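PDB 2V84: Spermidine/putrescine ABC transporter, periplasmic binding protein from Treponema pallidum, which probably binds polyamines such as spermidine and putrescine as the extracytoplasmic receptor of an ABC uptake system. Local coordinates for residues Ala132-Asn137 with Asp244-Gln249; Glu94-Ser99 with Tyr123-Tyr128; Val181-Glu186 with Glu331-His336. All blocks are in the same frame, centred on the assembly; numbering follows the deposited sequence.

Contact 1: residues Ala132-Asn137 with Asp244-Gln249; sequences AGIAVN and DFFIPQ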
ATOM      1  N   ALA A 132      -2.843  -3.835  -4.011  1.00 26.58           N
ATOM      2  CA  ALA A 132      -2.611  -3.708  -5.447  1.00 26.03           C
ATOM      3  C   ALA A 132      -3.482  -4.738  -6.124  1.00 25.78           C
ATOM      4  O   ALA A 132      -3.883  -5.739  -5.534  1.00 25.13           O
ATOM      5  CB  ALA A 132      -1.146  -3.952  -5.785  1.00 25.13           C
ATOM      6  N   GLY A 133      -3.787  -4.498  -7.381  1.00 25.30           N
ATOM      7  CA  GLY A 133      -4.549  -5.472  -8.139  1.00 25.61           C
ATOM      8  C   GLY A 133      -4.167  -5.366  -9.600  1.00 24.74           C
ATOM      9  O   GLY A 133      -3.028  -5.031  -9.933  1.00 24.29           O
ATOM     10  N   ILE A 134      -5.121  -5.675 -10.471  1.00 24.49           N
ATOM     11  CA  ILE A 134      -4.861  -5.712 -11.907  1.00 23.24           C
ATOM     12  C   ILE A 134      -5.929  -4.896 -12.599  1.00 23.74           C
ATOM     13  O   ILE A 134      -7.111  -5.040 -12.290  1.00 24.06           O
ATOM     14  CB  ILE A 134      -4.922  -7.190 -12.448  1.00 23.01           C
ATOM     15  CG1 ILE A 134      -3.964  -8.100 -11.663  1.00 25.04           C
ATOM     16  CG2 ILE A 134      -4.623  -7.242 -13.964  1.00 22.87           C
ATOM     17  CD1 ILE A 134      -4.246  -9.598 -11.838  1.00 22.73           C
ATOM     18  N   ALA A 135      -5.496  -4.058 -13.536  1.00 23.15           N
ATOM     19  CA  ALA A 135      -6.391  -3.325 -14.419  1.00 23.03           C
ATOM     20  C   ALA A 135      -6.369  -3.990 -15.790  1.00 23.20           C
ATOM     21  O   ALA A 135      -5.312  -4.304 -16.315  1.00 22.64           O
ATOM     22  CB  ALA A 135      -5.971  -1.871 -14.521  1.00 22.12           C
ATOM     23  N   VAL A 136      -7.547  -4.199 -16.384  1.00 23.17           N
ATOM     24  CA  VAL A 136      -7.615  -4.796 -17.703  1.00 23.37           C
ATOM     25  C   VAL A 136      -8.371  -3.819 -18.574  1.00 24.51           C
ATOM     26  O   VAL A 136      -9.387  -3.295 -18.137  1.00 25.26           O
ATOM     27  CB  VAL A 136      -8.365  -6.134 -17.719  1.00 23.15           C
ATOM     28  CG1 VAL A 136      -8.519  -6.618 -19.143  1.00 23.10           C
ATOM     29  CG2 VAL A 136      -7.588  -7.194 -16.914  1.00 24.30           C
ATOM     30  N   ASN A 137      -7.849  -3.565 -19.771  1.00 24.77           N
ATOM     31  CA  ASN A 137      -8.543  -2.777 -20.789  1.00 26.45           C
ATOM     32  C   ASN A 137      -9.516  -3.729 -21.510  1.00 26.97           C
ATOM     33  O   ASN A 137      -9.094  -4.569 -22.310  1.00 27.65           O
ATOM     34  CB  ASN A 137      -7.515  -2.144 -21.750  1.00 25.73           C
ATOM     35  CG  ASN A 137      -8.162  -1.354 -22.870  1.00 27.69           C
ATOM     36  OD1 ASN A 137      -9.298  -1.617 -23.233  1.00 31.46           O
ATOM     37  ND2 ASN A 137      -7.434  -0.379 -23.433  1.00 26.20           N
ATOM     38  N   ASP A 244     -11.529  -2.742 -16.136  1.00 27.49           N
ATOM     39  CA  ASP A 244     -11.890  -3.642 -15.066  1.00 26.59           C
ATOM     40  C   ASP A 244     -10.668  -3.730 -14.203  1.00 26.33           C
ATOM     41  O   ASP A 244      -9.646  -4.273 -14.638  1.00 25.44           O
ATOM     42  CB  ASP A 244     -12.229  -5.025 -15.627  1.00 26.34           C
ATOM     43  CG  ASP A 244     -12.749  -5.986 -14.581  1.00 26.63           C
ATOM     44  OD1 ASP A 244     -12.865  -5.634 -13.383  1.00 27.86           O
ATOM     45  OD2 ASP A 244     -13.035  -7.143 -14.967  1.00 29.04           O
ATOM     46  N   PHE A 245     -10.764  -3.148 -13.012  1.00 26.28           N
ATOM     47  CA  PHE A 245      -9.748  -3.281 -12.001  1.00 25.94           C
ATOM     48  C   PHE A 245     -10.287  -4.293 -11.020  1.00 26.89           C
ATOM     49  O   PHE A 245     -11.446  -4.182 -10.603  1.00 27.84           O
ATOM     50  CB  PHE A 245      -9.474  -1.947 -11.271  1.00 25.85           C
ATOM     51  CG  PHE A 245      -8.529  -2.098 -10.140  1.00 26.04           C
ATOM     52  CD1 PHE A 245      -7.155  -2.026 -10.351  1.00 23.44           C
ATOM     53  CD2 PHE A 245      -9.000  -2.423  -8.873  1.00 25.26           C
ATOM     54  CE1 PHE A 245      -6.291  -2.271  -9.311  1.00 24.50           C
ATOM     55  CE2 PHE A 245      -8.137  -2.633  -7.833  1.00 24.61           C
ATOM     56  CZ  PHE A 245      -6.777  -2.569  -8.051  1.00 26.10           C
ATOM     57  N   PHE A 246      -9.458  -5.265 -10.654  1.00 26.19           N
ATOM     58  CA  PHE A 246      -9.821  -6.267  -9.650  1.00 27.02           C
ATOM     59  C   PHE A 246      -8.607  -6.697  -8.863  1.00 28.08           C
ATOM     60  O   PHE A 246      -7.491  -6.698  -9.368  1.00 28.66           O
ATOM     61  CB  PHE A 246     -10.455  -7.517 -10.302  1.00 26.07           C
ATOM     62  CG  PHE A 246      -9.663  -8.070 -11.449  1.00 25.39           C
ATOM     63  CD1 PHE A 246      -9.845  -7.575 -12.737  1.00 24.95           C
ATOM     64  CD2 PHE A 246      -8.765  -9.105 -11.257  1.00 22.20           C
ATOM     65  CE1 PHE A 246      -9.102  -8.074 -13.813  1.00 25.80           C
ATOM     66  CE2 PHE A 246      -8.024  -9.609 -12.311  1.00 23.46           C
ATOM     67  CZ  PHE A 246      -8.192  -9.090 -13.603  1.00 25.49           C
ATOM     68  N   ILE A 247      -8.839  -7.077  -7.616  1.00 29.93           N
ATOM     69  CA  ILE A 247      -7.839  -7.782  -6.831  1.00 30.74           C
ATOM     70  C   ILE A 247      -8.283  -9.241  -6.925  1.00 31.21           C
ATOM     71  O   ILE A 247      -9.416  -9.543  -6.559  1.00 31.69           O
ATOM     72  CB  ILE A 247      -7.852  -7.297  -5.360  1.00 31.20           C
ATOM     73  CG1 ILE A 247      -7.570  -5.792  -5.291  1.00 32.18           C
ATOM     74  CG2 ILE A 247      -6.888  -8.138  -4.491  1.00 31.20           C
ATOM     75  CD1 ILE A 247      -8.317  -5.046  -4.179  1.00 34.72           C
ATOM     76  N   PRO A 248      -7.419 -10.148  -7.446  1.00 31.24           N
ATOM     77  CA  PRO A 248      -7.813 -11.536  -7.620  1.00 31.15           C
ATOM     78  C   PRO A 248      -8.355 -12.159  -6.324  1.00 32.07           C
ATOM     79  O   PRO A 248      -7.722 -12.035  -5.270  1.00 32.34           O
ATOM     80  CB  PRO A 248      -6.508 -12.205  -8.060  1.00 30.61           C
ATOM     81  CG  PRO A 248      -5.807 -11.101  -8.809  1.00 30.41           C
ATOM     82  CD  PRO A 248      -6.061  -9.894  -7.967  1.00 30.40           C
ATOM     83  N   GLN A 249      -9.522 -12.794  -6.423  1.00 32.89           N
ATOM     84  CA  GLN A 249     -10.274 -13.262  -5.251  1.00 32.80           C
ATOM     85  C   GLN A 249     -10.188 -14.774  -5.038  1.00 33.41           C
ATOM     86  O   GLN A 249     -10.648 -15.281  -4.002  1.00 33.40           O
ATOM     87  CB  GLN A 249     -11.745 -12.825  -5.354  1.00 32.66           C
ATOM     88  CG  GLN A 249     -11.976 -11.306  -5.362  1.00 32.93           C
ATOM     89  CD  GLN A 249     -11.643 -10.622  -4.039  1.00 33.60           C
ATOM     90  OE1 GLN A 249     -12.199 -10.953  -2.996  1.00 33.97           O
ATOM     91  NE2 GLN A 249     -10.741  -9.661  -4.084  1.00 32.52           N
TER
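Ile134 and Phe246 face each other across two antiparallel strands, 133-137 and 244-246, in a mixed sheet of the periplasmic-binding-protein fold. The pairing is regular: Ile134 with Phe246 and Val136 with Asp244 are hydrogen-bonded pairs, and Ala135 with Phe245 between them is a non-hydrogen-bonded pair. In the first, Ile134 N donates a hydrogen bond to Phe246 O at 2.8 Å, and Phe246 N donates one to Ile134 O. The second is closed by Val136 N on Asp244 O and Asp244 N on Val136 O.

From CB outward, Ile134 meets the Phe246 ring atom by atom. Its CB sits over the face of the Phe246 ring, a CH-pi contact 4.2 Å from the centroid. CG2 touches Phe246 CZ at the rim, while CG1, anti to the carbonyl carbon (chi1 -55°), carries CD1 the other way along the strand. There CD1 lies 3.8 Å from Phe246 CE2 and 3.7 Å from Pro248 CG, just past the end of the strand. The ring reaches this position because Phe246 CG stands between its own backbone N and carbonyl carbon (chi1 50°), which folds it back across the partner strand. Ile134 O lies over a face of this ring toward its rim, and Val136 CG2 meets its edge, 3.6 Å from CE1. Trp148 touches both Ile134 and Pro248 on this side.

Ala135 and Phe245 point to the opposite side of the sheet, where Phe231 of helix 228-234 packs on both. The Phe245 ring runs along the neighbouring backbone, meeting Ile134 O with CD1 and Gly133 C with CE1, and finishes with CZ 3.6 Å from Gly133 N.

Contact 2: residues Glu94-Ser99 with Tyr123-Tyr128; sequences EKIDLS and YSVPYY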
ATOM      1  N   GLU A  94       8.745   5.480  18.647  1.00 27.64           N
ATOM      2  CA  GLU A  94       8.373   5.855  20.028  1.00 26.67           C
ATOM      3  C   GLU A  94       7.000   5.347  20.347  1.00 26.10           C
ATOM      4  O   GLU A  94       6.171   5.250  19.443  1.00 24.18           O
ATOM      5  CB  GLU A  94       8.386   7.368  20.213  1.00 27.50           C
ATOM      6  CG  GLU A  94       9.770   7.941  20.010  1.00 27.06           C
ATOM      7  CD  GLU A  94       9.917   9.350  20.512  1.00 31.66           C
ATOM      8  OE1 GLU A  94       8.899   9.995  20.815  1.00 34.31           O
ATOM      9  OE2 GLU A  94      11.070   9.825  20.608  1.00 34.40           O
ATOM     10  N   LYS A  95       6.782   4.990  21.614  1.00 24.85           N
ATOM     11  CA  LYS A  95       5.436   4.607  22.074  1.00 25.52           C
ATOM     12  C   LYS A  95       4.463   5.751  21.838  1.00 25.81           C
ATOM     13  O   LYS A  95       4.803   6.921  22.010  1.00 26.79           O
ATOM     14  CB  LYS A  95       5.456   4.180  23.561  1.00 24.05           C
ATOM     15  CG  LYS A  95       6.182   2.845  23.786  1.00 23.83           C
ATOM     16  CD  LYS A  95       6.032   2.332  25.228  1.00 25.30           C
ATOM     17  CE  LYS A  95       6.785   1.001  25.424  1.00 23.96           C
ATOM     18  NZ  LYS A  95       6.623   0.515  26.819  1.00 29.01           N
ATOM     19  N   ILE A  96       3.246   5.400  21.447  1.00 26.48           N
ATOM     20  CA  ILE A  96       2.184   6.353  21.191  1.00 26.33           C
ATOM     21  C   ILE A  96       1.266   6.397  22.409  1.00 27.19           C
ATOM     22  O   ILE A  96       1.001   5.370  23.029  1.00 26.65           O
ATOM     23  CB  ILE A  96       1.400   5.954  19.906  1.00 26.23           C
ATOM     24  CG1 ILE A  96       2.349   6.078  18.700  1.00 25.14           C
ATOM     25  CG2 ILE A  96       0.160   6.830  19.727  1.00 26.08           C
ATOM     26  CD1 ILE A  96       1.760   5.670  17.343  1.00 25.37           C
ATOM     27  N   ASP A  97       0.850   7.605  22.785  1.00 27.81           N
ATOM     28  CA  ASP A  97      -0.076   7.821  23.891  1.00 27.89           C
ATOM     29  C   ASP A  97      -1.479   7.874  23.321  1.00 27.87           C
ATOM     30  O   ASP A  97      -1.915   8.907  22.799  1.00 27.67           O
ATOM     31  CB  ASP A  97       0.268   9.124  24.642  1.00 27.82           C
ATOM     32  CG  ASP A  97      -0.695   9.424  25.771  1.00 29.43           C
ATOM     33  OD1 ASP A  97      -1.562   8.576  26.100  1.00 30.78           O
ATOM     34  OD2 ASP A  97      -0.606  10.524  26.346  1.00 30.96           O
ATOM     35  N   LEU A  98      -2.184   6.754  23.402  1.00 28.18           N
ATOM     36  CA  LEU A  98      -3.470   6.655  22.734  1.00 28.88           C
ATOM     37  C   LEU A  98      -4.546   7.514  23.394  1.00 29.28           C
ATOM     38  O   LEU A  98      -5.606   7.746  22.798  1.00 28.62           O
ATOM     39  CB  LEU A  98      -3.930   5.200  22.624  1.00 29.59           C
ATOM     40  CG  LEU A  98      -3.100   4.236  21.762  1.00 29.16           C
ATOM     41  CD1 LEU A  98      -3.721   2.837  21.864  1.00 30.02           C
ATOM     42  CD2 LEU A  98      -2.969   4.699  20.313  1.00 28.12           C
ATOM     43  N   SER A  99      -4.267   7.999  24.610  1.00 29.31           N
ATOM     44  CA  SER A  99      -5.238   8.854  25.299  1.00 29.28           C
ATOM     45  C   SER A  99      -5.327  10.185  24.547  1.00 29.07           C
ATOM     46  O   SER A  99      -6.326  10.895  24.653  1.00 29.67           O
ATOM     47  CB  SER A  99      -4.890   9.069  26.782  1.00 29.22           C
ATOM     48  OG  SER A  99      -3.732   9.875  26.924  1.00 29.56           O
ATOM     49  N   TYR A 123       2.934   1.412  18.944  1.00 25.66           N
ATOM     50  CA  TYR A 123       3.993   2.084  18.212  1.00 25.21           C
ATOM     51  C   TYR A 123       3.457   2.550  16.877  1.00 24.90           C
ATOM     52  O   TYR A 123       4.189   3.136  16.086  1.00 25.34           O
ATOM     53  CB  TYR A 123       5.173   1.150  17.976  1.00 24.44           C
ATOM     54  CG  TYR A 123       6.006   0.876  19.221  1.00 24.50           C
ATOM     55  CD1 TYR A 123       7.051   1.710  19.566  1.00 24.47           C
ATOM     56  CD2 TYR A 123       5.742  -0.231  20.032  1.00 25.67           C
ATOM     57  CE1 TYR A 123       7.825   1.452  20.702  1.00 26.23           C
ATOM     58  CE2 TYR A 123       6.500  -0.493  21.183  1.00 27.03           C
ATOM     59  CZ  TYR A 123       7.541   0.349  21.506  1.00 24.68           C
ATOM     60  OH  TYR A 123       8.324   0.107  22.619  1.00 25.84           O
ATOM     61  N   SER A 124       2.187   2.266  16.600  1.00 25.17           N
ATOM     62  CA  SER A 124       1.637   2.555  15.253  1.00 25.16           C
ATOM     63  C   SER A 124       0.140   2.739  15.306  1.00 25.38           C
ATOM     64  O   SER A 124      -0.515   2.130  16.133  1.00 25.73           O
ATOM     65  CB  SER A 124       1.973   1.414  14.276  1.00 25.24           C
ATOM     66  OG  SER A 124       1.298   0.195  14.615  1.00 27.52           O
ATOM     67  N   VAL A 125      -0.413   3.547  14.406  1.00 25.12           N
ATOM     68  CA  VAL A 125      -1.871   3.636  14.292  1.00 23.89           C
ATOM     69  C   VAL A 125      -2.219   3.483  12.832  1.00 23.63           C
ATOM     70  O   VAL A 125      -1.640   4.162  12.031  1.00 22.76           O
ATOM     71  CB  VAL A 125      -2.410   5.013  14.767  1.00 23.25           C
ATOM     72  CG1 VAL A 125      -3.943   5.121  14.507  1.00 23.50           C
ATOM     73  CG2 VAL A 125      -2.110   5.234  16.277  1.00 24.50           C
ATOM     74  N   PRO A 126      -3.138   2.567  12.468  1.00 23.77           N
ATOM     75  CA  PRO A 126      -3.428   2.401  11.035  1.00 23.52           C
ATOM     76  C   PRO A 126      -3.819   3.670  10.287  1.00 23.65           C
ATOM     77  O   PRO A 126      -4.603   4.477  10.792  1.00 24.09           O
ATOM     78  CB  PRO A 126      -4.618   1.426  11.029  1.00 23.65           C
ATOM     79  CG  PRO A 126      -4.417   0.634  12.259  1.00 23.28           C
ATOM     80  CD  PRO A 126      -3.863   1.583  13.286  1.00 23.17           C
ATOM     81  N   TYR A 127      -3.295   3.803   9.067  1.00 23.57           N
ATOM     82  CA  TYR A 127      -3.527   4.942   8.196  1.00 22.92           C
ATOM     83  C   TYR A 127      -4.458   4.509   7.051  1.00 23.76           C
ATOM     84  O   TYR A 127      -5.440   5.189   6.736  1.00 23.21           O
ATOM     85  CB  TYR A 127      -2.157   5.376   7.659  1.00 23.99           C
ATOM     86  CG  TYR A 127      -2.125   6.626   6.845  1.00 24.74           C
ATOM     87  CD1 TYR A 127      -2.558   6.633   5.522  1.00 24.40           C
ATOM     88  CD2 TYR A 127      -1.602   7.798   7.381  1.00 24.95           C
ATOM     89  CE1 TYR A 127      -2.506   7.770   4.776  1.00 24.86           C
ATOM     90  CE2 TYR A 127      -1.555   8.964   6.629  1.00 25.51           C
ATOM     91  CZ  TYR A 127      -2.005   8.945   5.340  1.00 23.50           C
ATOM     92  OH  TYR A 127      -1.943  10.096   4.570  1.00 26.38           O
ATOM     93  N   TYR A 128      -4.156   3.368   6.434  1.00 23.29           N
ATOM     94  CA  TYR A 128      -4.987   2.858   5.352  1.00 24.19           C
ATOM     95  C   TYR A 128      -4.622   1.411   5.095  1.00 24.53           C
ATOM     96  O   TYR A 128      -3.498   1.026   5.320  1.00 26.01           O
ATOM     97  CB  TYR A 128      -4.888   3.746   4.054  1.00 23.72           C
ATOM     98  CG  TYR A 128      -5.785   3.198   2.971  1.00 24.79           C
ATOM     99  CD1 TYR A 128      -7.168   3.207   3.130  1.00 23.09           C
ATOM    100  CD2 TYR A 128      -5.248   2.612   1.821  1.00 24.22           C
ATOM    101  CE1 TYR A 128      -8.005   2.648   2.174  1.00 25.57           C
ATOM    102  CE2 TYR A 128      -6.087   2.044   0.868  1.00 23.28           C
ATOM    103  CZ  TYR A 128      -7.448   2.063   1.057  1.00 24.99           C
ATOM    104  OH  TYR A 128      -8.260   1.515   0.098  1.00 25.35           O
TER
HETATM  105  O   HOH W   1       5.756   5.185  16.704  1.00 28.43           O
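Tyr123 lays its ring obliquely against the carbonyl of Glu94 and the side chain of Lys95, where the loop 94-99 passes the start of strand 125-137, a long strand of the periplasmic-binding-protein fold. The lysine chain is extended beyond CG and crosses the tyrosine at a slant, using its methylenes instead of its ammonium: CG meets Tyr123 CZ at 3.6 Å, and CE comes 3.3 Å from Tyr123 OH. Nearer the root of the ring, Tyr123 CD1 lies 3.6 Å from Glu94 O.

Ile96 points toward the other segment. CG1 stands anti to the carbonyl carbon (chi1 -65°), and with the chain straight to its end (chi2 178°) CD1 is delivered to the peptide joining Tyr123 and Ser124, 3.5 Å from Ser124 N. The same methyl reaches Val125 CG2 at 4.0 Å. Leu98 adds its CD2 to that valine methyl, the two side chains sliding past each other in opposite directions. Helix 269-279 closes over this apolar patch, with His273 on Ile96 and Ile276 on Val125.

No direct hydrogen bond joins the two segments, although Ile96 pairs through its backbone with Glu122, immediately before Tyr123. A water bridges the backbones instead, lying 2.8 Å from Glu94 O and 2.7 Å from Tyr123 O.

Contact 3: residues Val181-Glu186 with Glu331-His336; sequences VNTKNE and EHYNAH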
ATOM      1  N   VAL A 181       1.993 -15.451   1.291  1.00 32.81           N
ATOM      2  CA  VAL A 181       2.755 -14.346   0.699  1.00 32.08           C
ATOM      3  C   VAL A 181       3.929 -13.923   1.586  1.00 31.31           C
ATOM      4  O   VAL A 181       4.805 -13.165   1.159  1.00 30.86           O
ATOM      5  CB  VAL A 181       1.866 -13.099   0.258  1.00 31.93           C
ATOM      6  CG1 VAL A 181       0.593 -13.548  -0.449  1.00 32.96           C
ATOM      7  CG2 VAL A 181       1.538 -12.205   1.402  1.00 31.95           C
ATOM      8  N   ASN A 182       3.969 -14.451   2.813  1.00 31.79           N
ATOM      9  CA  ASN A 182       5.060 -14.179   3.742  1.00 31.52           C
ATOM     10  C   ASN A 182       5.874 -15.419   4.081  1.00 32.58           C
ATOM     11  O   ASN A 182       6.599 -15.422   5.081  1.00 32.73           O
ATOM     12  CB  ASN A 182       4.532 -13.577   5.063  1.00 31.12           C
ATOM     13  CG  ASN A 182       3.694 -12.347   4.843  1.00 30.48           C
ATOM     14  OD1 ASN A 182       4.155 -11.385   4.234  1.00 29.59           O
ATOM     15  ND2 ASN A 182       2.449 -12.375   5.313  1.00 29.12           N
ATOM     16  N   THR A 183       5.751 -16.456   3.254  1.00 32.60           N
ATOM     17  CA  THR A 183       6.399 -17.735   3.527  1.00 32.98           C
ATOM     18  C   THR A 183       7.903 -17.594   3.768  1.00 33.37           C
ATOM     19  O   THR A 183       8.557 -16.670   3.270  1.00 33.96           O
ATOM     20  CB  THR A 183       6.109 -18.790   2.429  1.00 32.49           C
ATOM     21  OG1 THR A 183       6.355 -20.100   2.964  1.00 32.97           O
ATOM     22  CG2 THR A 183       6.976 -18.569   1.182  1.00 31.14           C
ATOM     23  N   LYS A 184       8.429 -18.508   4.572  1.00 33.89           N
ATOM     24  CA  LYS A 184       9.831 -18.540   4.893  1.00 34.11           C
ATOM     25  C   LYS A 184      10.429 -19.806   4.298  1.00 34.21           C
ATOM     26  O   LYS A 184      11.651 -20.009   4.354  1.00 34.59           O
ATOM     27  CB  LYS A 184      10.002 -18.535   6.408  1.00 34.29           C
ATOM     28  CG  LYS A 184       9.704 -17.169   7.039  1.00 34.91           C
ATOM     29  CD  LYS A 184       8.791 -17.305   8.245  1.00 37.68           C
ATOM     30  CE  LYS A 184       8.513 -15.947   8.864  1.00 39.98           C
ATOM     31  NZ  LYS A 184       7.630 -16.058  10.064  1.00 42.20           N
ATOM     32  N   ASN A 185       9.549 -20.650   3.751  1.00 33.75           N
ATOM     33  CA  ASN A 185       9.926 -21.907   3.107  1.00 33.98           C
ATOM     34  C   ASN A 185      10.689 -21.667   1.813  1.00 34.22           C
ATOM     35  O   ASN A 185      10.174 -21.045   0.875  1.00 33.45           O
ATOM     36  CB  ASN A 185       8.686 -22.773   2.856  1.00 34.06           C
ATOM     37  CG  ASN A 185       9.016 -24.116   2.224  1.00 33.08           C
ATOM     38  OD1 ASN A 185       9.576 -24.188   1.129  1.00 32.68           O
ATOM     39  ND2 ASN A 185       8.653 -25.191   2.913  1.00 35.42           N
ATOM     40  N   GLU A 186      11.915 -22.178   1.775  1.00 34.16           N
ATOM     41  CA  GLU A 186      12.845 -21.920   0.678  1.00 35.10           C
ATOM     42  C   GLU A 186      12.440 -22.551  -0.654  1.00 34.47           C
ATOM     43  O   GLU A 186      12.657 -21.954  -1.719  1.00 34.21           O
ATOM     44  CB  GLU A 186      14.263 -22.346   1.085  1.00 35.21           C
ATOM     45  CG  GLU A 186      14.956 -21.354   2.023  1.00 38.43           C
ATOM     46  CD  GLU A 186      16.050 -21.993   2.879  1.00 41.26           C
ATOM     47  OE1 GLU A 186      16.659 -22.993   2.434  1.00 42.48           O
ATOM     48  OE2 GLU A 186      16.309 -21.488   4.000  1.00 42.79           O
ATOM     49  N   GLU A 331      16.558 -12.630   2.850  1.00 37.55           N
ATOM     50  CA  GLU A 331      17.734 -12.918   2.027  1.00 38.07           C
ATOM     51  C   GLU A 331      17.417 -13.811   0.834  1.00 37.31           C
ATOM     52  O   GLU A 331      18.027 -13.668  -0.224  1.00 38.06           O
ATOM     53  CB  GLU A 331      18.875 -13.513   2.862  1.00 38.05           C
ATOM     54  CG  GLU A 331      19.823 -12.473   3.474  1.00 41.40           C
ATOM     55  CD  GLU A 331      19.101 -11.362   4.236  1.00 44.80           C
ATOM     56  OE1 GLU A 331      19.020 -11.441   5.481  1.00 47.98           O
ATOM     57  OE2 GLU A 331      18.605 -10.410   3.587  1.00 47.82           O
ATOM     58  N   HIS A 332      16.460 -14.720   1.008  1.00 36.65           N
ATOM     59  CA  HIS A 332      16.035 -15.604  -0.075  1.00 36.38           C
ATOM     60  C   HIS A 332      15.162 -14.851  -1.059  1.00 35.89           C
ATOM     61  O   HIS A 332      15.279 -15.038  -2.265  1.00 36.45           O
ATOM     62  CB  HIS A 332      15.282 -16.817   0.464  1.00 36.29           C
ATOM     63  CG  HIS A 332      15.995 -17.517   1.577  1.00 36.97           C
ATOM     64  ND1 HIS A 332      17.237 -18.091   1.419  1.00 37.23           N
ATOM     65  CD2 HIS A 332      15.646 -17.719   2.867  1.00 37.07           C
ATOM     66  CE1 HIS A 332      17.623 -18.619   2.566  1.00 36.36           C
ATOM     67  NE2 HIS A 332      16.673 -18.409   3.461  1.00 36.49           N
ATOM     68  N   TYR A 333      14.280 -14.003  -0.536  1.00 35.65           N
ATOM     69  CA  TYR A 333      13.482 -13.112  -1.374  1.00 35.04           C
ATOM     70  C   TYR A 333      14.386 -12.233  -2.230  1.00 34.82           C
ATOM     71  O   TYR A 333      14.186 -12.129  -3.440  1.00 34.59           O
ATOM     72  CB  TYR A 333      12.577 -12.222  -0.520  1.00 35.27           C
ATOM     73  CG  TYR A 333      11.343 -12.878   0.057  1.00 33.99           C
ATOM     74  CD1 TYR A 333      11.415 -13.642   1.226  1.00 34.27           C
ATOM     75  CD2 TYR A 333      10.098 -12.693  -0.536  1.00 34.25           C
ATOM     76  CE1 TYR A 333      10.276 -14.229   1.771  1.00 33.97           C
ATOM     77  CE2 TYR A 333       8.948 -13.268  -0.001  1.00 33.81           C
ATOM     78  CZ  TYR A 333       9.049 -14.034   1.159  1.00 35.37           C
ATOM     79  OH  TYR A 333       7.926 -14.610   1.692  1.00 34.68           O
ATOM     80  N   ASN A 334      15.382 -11.606  -1.603  1.00 34.52           N
ATOM     81  CA  ASN A 334      16.330 -10.737  -2.318  1.00 34.88           C
ATOM     82  C   ASN A 334      17.065 -11.416  -3.463  1.00 35.03           C
ATOM     83  O   ASN A 334      17.219 -10.836  -4.542  1.00 34.30           O
ATOM     84  CB  ASN A 334      17.386 -10.187  -1.373  1.00 35.30           C
ATOM     85  CG  ASN A 334      16.908  -9.011  -0.545  1.00 35.75           C
ATOM     86  OD1 ASN A 334      15.744  -8.634  -0.562  1.00 38.43           O
ATOM     87  ND2 ASN A 334      17.836  -8.424   0.204  1.00 33.98           N
ATOM     88  N   ALA A 335      17.545 -12.632  -3.186  1.00 35.18           N
ATOM     89  CA  ALA A 335      18.349 -13.423  -4.111  1.00 35.32           C
ATOM     90  C   ALA A 335      17.552 -13.857  -5.323  1.00 35.38           C
ATOM     91  O   ALA A 335      18.053 -13.820  -6.447  1.00 36.20           O
ATOM     92  CB  ALA A 335      18.942 -14.640  -3.397  1.00 35.00           C
ATOM     93  N   HIS A 336      16.302 -14.251  -5.104  1.00 35.40           N
ATOM     94  CA  HIS A 336      15.427 -14.598  -6.208  1.00 34.60           C
ATOM     95  C   HIS A 336      15.001 -13.350  -6.983  1.00 34.62           C
ATOM     96  O   HIS A 336      14.981 -13.359  -8.216  1.00 33.78           O
ATOM     97  CB  HIS A 336      14.199 -15.358  -5.707  1.00 35.39           C
ATOM     98  CG  HIS A 336      14.493 -16.764  -5.280  1.00 35.28           C
ATOM     99  ND1 HIS A 336      14.895 -17.741  -6.165  1.00 35.24           N
ATOM    100  CD2 HIS A 336      14.435 -17.360  -4.066  1.00 36.78           C
ATOM    101  CE1 HIS A 336      15.082 -18.875  -5.515  1.00 37.11           C
ATOM    102  NE2 HIS A 336      14.805 -18.672  -4.239  1.00 37.51           N
TER
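The His332 imidazole carries Glu186 on one face: Glu186 CG stands 3.7 Å from the ring centroid and only 9° off the ring normal, a CH-pi contact over the middle of the ring. Glu186 CD lies over the same ring, and the carboxylate is turned 45° to its plane. This brings OE2 to 3.1 Å from His332 NE2, but the angle is too poor for a hydrogen bond. A nearby carboxylate may nevertheless favour a protonated imidazole.

The Tyr333 ring is met at its edge, near its plane, by the carbonyl oxygens of Thr183 and Val181. Tyr333 OH donates to Thr183 O at 2.7 Å, in the carbonyl plane and on a lone pair, with a C=O...donor angle of 134°. With CG anti to the carbonyl carbon, the phenol leaves helix 330-342 to reach the loop 181-186.

That helix, close to the C terminus of this solute-binding-protein fold, packs here against the turn leading into helix 186-200. Asn185 is the N-cap of helix 186-200, its OD1 accepting from Glu188 N, and Leu189 of that helix touches both His332 and Tyr333. Val181 O accepts from Arg167, a predicted spermidine-binding residue. Tyr333 also touches Arg167, and its hydroxyl passes 3.3 Å from Asn182 C.

How the contacts relate
From the N terminus, contact 2 comes first: 94-99 meets 123-128 and closes a short loop of 23 intervening residues that includes helix 109-114. Strand 125-137 then carries the chain on into contact 1, whose centre lies about 31 Å from that of contact 2, on the opposite side of the chain's centre. Contact 1 opens at 132-137 and closes only at 244-249, and within that span 181-186 opens contact 3. Because 331-336 follows much later, contacts 1 and 3 cross rather than nest. Contact 2 ties a loop to the start of the long strand, contact 1 pairs its far end with strand 243-246, and contact 3 brings the C-terminal helix to the loop before helix 186-200.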